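Local coordinates for putative D-lactate dehydrogenase (Chlamydomonas reinhardtii, PDB 4ZGS), which probably reduces pyruvate to D-lactate with a nicotinamide cofactor, serving as the pyruvate reductase of the algal chloroplast, at residues V235-P240 / Q247-E252; G182-G187 / D226-M231. One frame throughout, in Å; residues are numbered along the deposited sequence.

Overall arrangement
Both contacts lie in the NAD-binding domain, with centres about 9 Å apart, and both draw on neighbouring strands of one parallel sheet, 180-184 and 234-237. Backbone bonds probably stitch the strands together: T236 N lies 3.0 Å from G182 O, and H238 N lies 2.6 Å from V184 O. Beside them, T236 CG2 packs against V183 CG2 at 3.8 Å. Interaction 2 anchors helix 225-231 on the sheet, and the chain runs from that helix into strand 234-237, where interaction 1 begins. The ends of the two strands lead into loops that meet NAD, the adenine beside C239 and a phosphate oxygen beside G187.

Interaction 1: residues V235-P240 / Q247-E252; sequences VTLHCP and QLINKE. With NAD (nicotinamide-adenine-dinucleotide), chain I.
L237 holds CG beside its backbone N (chi1 -50°) and extends from there, presenting both methyls to the 247-252 segment, while L248 swings CG anti to its own N (chi1 -174°) to meet them. The two leucines run alongside each other, pointing opposite ways, and touch by their CD2 methyls, 4.1 Å apart. The other branch of L237 serves I249: CD1 lies 3.9 Å from I249 CG1, where the two side chains run at a slant to each other. This small apolar contact sits in a beta-alpha-beta unit of the Rossmann-type domain, linking the end of strand 234-237 to the turn that leads into helix 251-254. V184 and L271 also pack on L237, and I249 reaches L263 on the next strand. At the helix start, N250 takes the N-cap position and its OD1 accepts a hydrogen bond from S253 N, while L248 O is bonded to S253 OG. Beyond L237, the chain turns to the cofactor, and C239 CB rests 3.6 Å from N3A of the NAD adenine. H238 folds back the other way, its NE2 giving T236 OG1 a weak, strongly bent hydrogen bond of 2.6 Å (117° at the hydrogen).

Interaction 2: residues G182-G187 / D226-M231; sequences GVVGTG and DELLAM. With NAD (nicotinamide-adenine-dinucleotide), chain I.
The carbonyl oxygen of L228, at the end of helix 225-231, accepts a hydrogen bond from the hydroxyl of S232 and a second, weak one from M231 N (M231 N to L228 O 3.3 Å). The side chain of the same leucine carries almost the whole contact. With CG anti to the backbone N (chi1 175°), it reaches straight from the helix to strand 182-184 and lies over G182. Because G182 has no side chain, the leucine rests directly on its backbone, with L228 CD1 only 3.3 Å from G182 CA, which is tight packing. CD1 also comes within 3.7 Å of V183 N. The second branch crosses V184 at a slant, L228 CD2 meeting V184 CG2 at 3.9 Å. Y207 and V235, from the strands on either side of 180-184, also pack on L228, as does V223. Segment axes approach to 8.6 Å, and the helix runs at 140° to the strand. Past V184 the chain turns toward NAD: T186 N is hydrogen-bonded to D208 OD2, G187 CA lies 3.2 Å from the phosphate oxygen O2A of NAD, and A188 N and I189 N hydrogen-bond the cofactor. Helix 225-231 thus packs against strand 180-184, whose C-terminal turn with G185 and G187 leads into helix 188-200, consistent with the GxGxxG strand-turn-helix of a Rossmann fold.

Interaction 1: residues V235-P240 / Q247-E252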
# COMPACT_ATOMS: atom_id res chain seq x y z
N VAL A 235 -10.09 -12.90 -23.23
CA VAL A 235 -9.61 -12.33 -24.47
C VAL A 235 -8.28 -11.64 -24.23
O VAL A 235 -8.16 -10.82 -23.31
CB VAL A 235 -10.59 -11.34 -25.05
CG1 VAL A 235 -10.00 -10.65 -26.25
CG2 VAL A 235 -11.87 -12.07 -25.45
N THR A 236 -7.27 -11.99 -25.03
CA THR A 236 -5.96 -11.37 -24.90
C THR A 236 -5.51 -10.77 -26.22
O THR A 236 -5.44 -11.46 -27.23
CB THR A 236 -4.92 -12.37 -24.40
OG1 THR A 236 -3.63 -11.74 -24.43
CG2 THR A 236 -4.85 -13.60 -25.32
N LEU A 237 -5.24 -9.47 -26.22
CA LEU A 237 -4.96 -8.76 -27.46
C LEU A 237 -3.48 -8.81 -27.78
O LEU A 237 -2.67 -8.41 -26.95
CB LEU A 237 -5.42 -7.31 -27.36
CG LEU A 237 -6.84 -7.08 -26.87
CD1 LEU A 237 -7.20 -5.57 -26.88
CD2 LEU A 237 -7.80 -7.91 -27.72
N HIS A 238 -3.12 -9.44 -28.89
CA HIS A 238 -1.75 -9.33 -29.39
C HIS A 238 -1.52 -8.69 -30.77
O HIS A 238 -0.39 -8.63 -31.24
CB HIS A 238 -1.12 -10.70 -29.28
CG HIS A 238 -1.09 -11.19 -27.87
ND1 HIS A 238 -0.11 -10.83 -26.98
CD2 HIS A 238 -2.01 -11.89 -27.15
CE1 HIS A 238 -0.37 -11.36 -25.79
NE2 HIS A 238 -1.52 -12.01 -25.87
N CYS A 239 -2.57 -8.21 -31.42
CA CYS A 239 -2.39 -7.62 -32.75
C CYS A 239 -1.68 -6.26 -32.66
O CYS A 239 -1.72 -5.58 -31.63
CB CYS A 239 -3.74 -7.45 -33.46
SG CYS A 239 -5.06 -6.64 -32.48
N PRO A 240 -1.03 -5.87 -33.76
CA PRO A 240 -0.41 -4.54 -33.87
C PRO A 240 -1.49 -3.48 -33.96
O PRO A 240 -2.65 -3.83 -34.21
CB PRO A 240 0.40 -4.62 -35.17
CG PRO A 240 -0.35 -5.62 -35.99
CD PRO A 240 -0.87 -6.65 -35.00
N GLN A 247 -9.18 0.86 -31.73
CA GLN A 247 -10.31 0.75 -30.83
C GLN A 247 -11.18 -0.46 -31.16
O GLN A 247 -12.42 -0.43 -31.13
CB GLN A 247 -11.08 2.07 -30.81
CG GLN A 247 -10.28 3.08 -30.01
CD GLN A 247 -10.86 4.44 -29.97
OE1 GLN A 247 -11.84 4.74 -30.66
NE2 GLN A 247 -10.29 5.30 -29.14
N LEU A 248 -10.46 -1.53 -31.46
CA LEU A 248 -11.02 -2.85 -31.64
C LEU A 248 -11.99 -3.14 -30.52
O LEU A 248 -13.10 -3.62 -30.76
CB LEU A 248 -9.90 -3.87 -31.67
CG LEU A 248 -10.24 -5.31 -31.99
CD1 LEU A 248 -9.99 -5.61 -33.45
CD2 LEU A 248 -9.35 -6.13 -31.11
N ILE A 249 -11.55 -2.87 -29.31
CA ILE A 249 -12.43 -2.87 -28.15
C ILE A 249 -13.04 -1.47 -27.96
O ILE A 249 -12.33 -0.50 -27.70
CB ILE A 249 -11.68 -3.29 -26.88
CG1 ILE A 249 -10.97 -4.63 -27.13
CG2 ILE A 249 -12.60 -3.26 -25.66
CD1 ILE A 249 -11.91 -5.78 -27.40
N ASN A 250 -14.35 -1.39 -28.09
CA ASN A 250 -15.08 -0.14 -27.92
C ASN A 250 -16.42 -0.40 -27.28
O ASN A 250 -16.70 -1.50 -26.81
CB ASN A 250 -15.24 0.57 -29.26
CG ASN A 250 -15.89 -0.31 -30.33
OD1 ASN A 250 -16.75 -1.16 -30.04
ND2 ASN A 250 -15.48 -0.11 -31.58
N LYS A 251 -17.25 0.64 -27.23
CA LYS A 251 -18.53 0.53 -26.54
C LYS A 251 -19.39 -0.57 -27.14
O LYS A 251 -20.04 -1.33 -26.41
CB LYS A 251 -19.29 1.85 -26.60
CG LYS A 251 -20.61 1.81 -25.86
CD LYS A 251 -21.41 3.07 -26.11
CE LYS A 251 -22.59 3.18 -25.16
NZ LYS A 251 -23.19 4.53 -25.29
N GLU A 252 -19.38 -0.65 -28.47
CA GLU A 252 -20.21 -1.59 -29.21
C GLU A 252 -19.70 -3.02 -29.12
O GLU A 252 -20.46 -3.92 -28.76
CB GLU A 252 -20.29 -1.18 -30.68
CG GLU A 252 -21.16 0.05 -30.94
CD GLU A 252 -20.57 1.33 -30.35
OE1 GLU A 252 -19.41 1.30 -29.90
OE2 GLU A 252 -21.28 2.36 -30.32
PA NAD I . 3.90 -9.85 -35.16
O1A NAD I . 4.00 -9.26 -36.51
O2A NAD I . 4.52 -11.17 -35.41
O5B NAD I . 2.37 -9.98 -34.67
C5B NAD I . 1.33 -9.18 -35.23
C4B NAD I . 0.30 -10.04 -35.90
O4B NAD I . -1.04 -9.36 -35.91
C3B NAD I . 0.65 -10.32 -37.32
O3B NAD I . 0.62 -11.75 -37.60
C2B NAD I . -0.35 -9.66 -38.14
O2B NAD I . -0.60 -10.44 -39.34
C1B NAD I . -1.56 -9.59 -37.30
N9A NAD I . -2.50 -8.63 -37.71
C8A NAD I . -2.30 -7.59 -38.66
N7A NAD I . -3.49 -6.85 -38.81
C5A NAD I . -4.42 -7.43 -37.98
C6A NAD I . -5.79 -7.20 -37.65
N6A NAD I . -6.52 -6.14 -38.24
N1A NAD I . -6.35 -7.95 -36.81
C2A NAD I . -5.85 -8.90 -36.22
N3A NAD I . -4.63 -9.26 -36.39
C4A NAD I . -3.79 -8.57 -37.29
O3 NAD I . 4.76 -9.03 -34.08
PN NAD I . 4.90 -9.42 -32.54
O1N NAD I . 6.30 -9.77 -32.17
O2N NAD I . 4.17 -10.67 -32.23
O5D NAD I . 4.35 -8.23 -31.63
C5D NAD I . 4.79 -6.87 -31.80
C4D NAD I . 3.95 -6.07 -30.87
O4D NAD I . 4.40 -6.27 -29.47
C3D NAD I . 4.05 -4.63 -31.10
O3D NAD I . 3.24 -4.21 -32.22
C2D NAD I . 3.54 -4.09 -29.84
O2D NAD I . 2.10 -4.00 -29.92
C1D NAD I . 3.93 -5.05 -28.78
N1N NAD I . 4.93 -4.51 -27.94
C2N NAD I . 4.79 -4.59 -26.54
C3N NAD I . 5.77 -4.05 -25.70
C7N NAD I . 5.62 -4.13 -24.19
O7N NAD I . 4.51 -4.08 -23.67
N7N NAD I . 6.76 -4.26 -23.36
C4N NAD I . 6.89 -3.41 -26.27
C5N NAD I . 7.02 -3.32 -27.67
C6N NAD I . 6.05 -3.87 -28.50

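Interaction 2: residues G182-G187 / D226-M231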
# COMPACT_ATOMS: atom_id res chain seq x y z
N GLY A 182 -9.88 -16.57 -26.19
CA GLY A 182 -9.59 -15.94 -27.46
C GLY A 182 -8.23 -15.27 -27.53
O GLY A 182 -7.96 -14.35 -26.77
N VAL A 183 -7.39 -15.67 -28.48
CA VAL A 183 -6.17 -14.92 -28.75
C VAL A 183 -6.39 -14.11 -29.99
O VAL A 183 -6.71 -14.67 -31.04
CB VAL A 183 -4.96 -15.79 -28.95
CG1 VAL A 183 -3.79 -14.95 -29.33
CG2 VAL A 183 -4.66 -16.58 -27.69
N VAL A 184 -6.30 -12.79 -29.84
CA VAL A 184 -6.49 -11.87 -30.97
C VAL A 184 -5.13 -11.36 -31.48
O VAL A 184 -4.45 -10.52 -30.87
CB VAL A 184 -7.39 -10.68 -30.59
CG1 VAL A 184 -7.59 -9.80 -31.80
CG2 VAL A 184 -8.74 -11.16 -30.10
N GLY A 185 -4.78 -11.89 -32.65
CA GLY A 185 -3.51 -11.71 -33.33
C GLY A 185 -2.59 -12.85 -32.93
O GLY A 185 -2.35 -13.13 -31.72
N THR A 186 -2.06 -13.50 -33.97
CA THR A 186 -1.27 -14.73 -33.87
C THR A 186 0.20 -14.59 -34.32
O THR A 186 0.82 -15.57 -34.78
CB THR A 186 -1.96 -15.87 -34.59
OG1 THR A 186 -2.22 -15.53 -35.96
CG2 THR A 186 -3.27 -16.13 -33.85
N GLY A 187 0.71 -13.37 -34.35
CA GLY A 187 2.10 -13.18 -34.71
C GLY A 187 3.01 -13.77 -33.65
O GLY A 187 2.58 -14.62 -32.85
N ASP A 226 -15.98 -11.63 -34.20
CA ASP A 226 -17.25 -11.65 -33.49
C ASP A 226 -17.47 -12.99 -32.76
O ASP A 226 -17.99 -13.00 -31.64
CB ASP A 226 -18.43 -11.41 -34.45
CG ASP A 226 -18.61 -9.94 -34.80
OD1 ASP A 226 -18.15 -9.07 -34.03
OD2 ASP A 226 -19.28 -9.65 -35.83
N GLU A 227 -17.04 -14.10 -33.38
CA GLU A 227 -17.19 -15.46 -32.81
C GLU A 227 -16.34 -15.67 -31.56
O GLU A 227 -16.79 -16.25 -30.56
CB GLU A 227 -16.82 -16.54 -33.84
CG GLU A 227 -17.75 -16.65 -35.04
CD GLU A 227 -17.23 -17.61 -36.10
OE1 GLU A 227 -16.01 -17.60 -36.38
OE2 GLU A 227 -18.04 -18.37 -36.68
N LEU A 228 -15.09 -15.21 -31.64
CA LEU A 228 -14.18 -15.31 -30.53
C LEU A 228 -14.66 -14.46 -29.34
O LEU A 228 -14.67 -14.92 -28.18
CB LEU A 228 -12.78 -14.87 -30.97
CG LEU A 228 -11.70 -14.79 -29.90
CD1 LEU A 228 -10.35 -15.02 -30.53
CD2 LEU A 228 -11.78 -13.39 -29.22
N LEU A 229 -15.12 -13.24 -29.64
CA LEU A 229 -15.59 -12.33 -28.58
C LEU A 229 -16.81 -12.86 -27.88
O LEU A 229 -17.00 -12.64 -26.68
CB LEU A 229 -15.91 -10.94 -29.14
CG LEU A 229 -14.76 -10.14 -29.70
CD1 LEU A 229 -15.33 -8.87 -30.32
CD2 LEU A 229 -13.74 -9.85 -28.61
N ALA A 230 -17.65 -13.54 -28.64
CA ALA A 230 -18.90 -14.02 -28.10
C ALA A 230 -18.67 -15.20 -27.19
O ALA A 230 -19.40 -15.37 -26.21
CB ALA A 230 -19.83 -14.40 -29.22
N MET A 231 -17.69 -16.04 -27.51
CA MET A 231 -17.48 -17.27 -26.76
C MET A 231 -16.46 -17.20 -25.63
O MET A 231 -16.38 -18.12 -24.83
CB MET A 231 -17.07 -18.38 -27.71
CG MET A 231 -15.68 -18.21 -28.33
SD MET A 231 -15.19 -19.66 -29.31
CE MET A 231 -14.13 -18.90 -30.54
PA NAD I . 3.90 -9.85 -35.16
O1A NAD I . 4.00 -9.26 -36.51
O2A NAD I . 4.52 -11.17 -35.41
O5B NAD I . 2.37 -9.98 -34.67
C5B NAD I . 1.33 -9.18 -35.23
C4B NAD I . 0.30 -10.04 -35.90
O4B NAD I . -1.04 -9.36 -35.91
C3B NAD I . 0.65 -10.32 -37.32
O3B NAD I . 0.62 -11.75 -37.60
C2B NAD I . -0.35 -9.66 -38.14
O2B NAD I . -0.60 -10.44 -39.34
C1B NAD I . -1.56 -9.59 -37.30
N9A NAD I . -2.50 -8.63 -37.71
C8A NAD I . -2.30 -7.59 -38.66
N7A NAD I . -3.49 -6.85 -38.81
C5A NAD I . -4.42 -7.43 -37.98
C6A NAD I . -5.79 -7.20 -37.65
N6A NAD I . -6.52 -6.14 -38.24
N1A NAD I . -6.35 -7.95 -36.81
C2A NAD I . -5.85 -8.90 -36.22
N3A NAD I . -4.63 -9.26 -36.39
C4A NAD I . -3.79 -8.57 -37.29
O3 NAD I . 4.76 -9.03 -34.08
PN NAD I . 4.90 -9.42 -32.54
O1N NAD I . 6.30 -9.77 -32.17
O2N NAD I . 4.17 -10.67 -32.23
O5D NAD I . 4.35 -8.23 -31.63
C5D NAD I . 4.79 -6.87 -31.80
C4D NAD I . 3.95 -6.07 -30.87
O4D NAD I . 4.40 -6.27 -29.47
C3D NAD I . 4.05 -4.63 -31.10
O3D NAD I . 3.24 -4.21 -32.22
C2D NAD I . 3.54 -4.09 -29.84
O2D NAD I . 2.10 -4.00 -29.92
C1D NAD I . 3.93 -5.05 -28.78
N1N NAD I . 4.93 -4.51 -27.94
C2N NAD I . 4.79 -4.59 -26.54
C3N NAD I . 5.77 -4.05 -25.70
C7N NAD I . 5.62 -4.13 -24.19
O7N NAD I . 4.51 -4.08 -23.67
N7N NAD I . 6.76 -4.26 -23.36
C4N NAD I . 6.89 -3.41 -26.27
C5N NAD I . 7.02 -3.32 -27.67
C6N NAD I . 6.05 -3.87 -28.50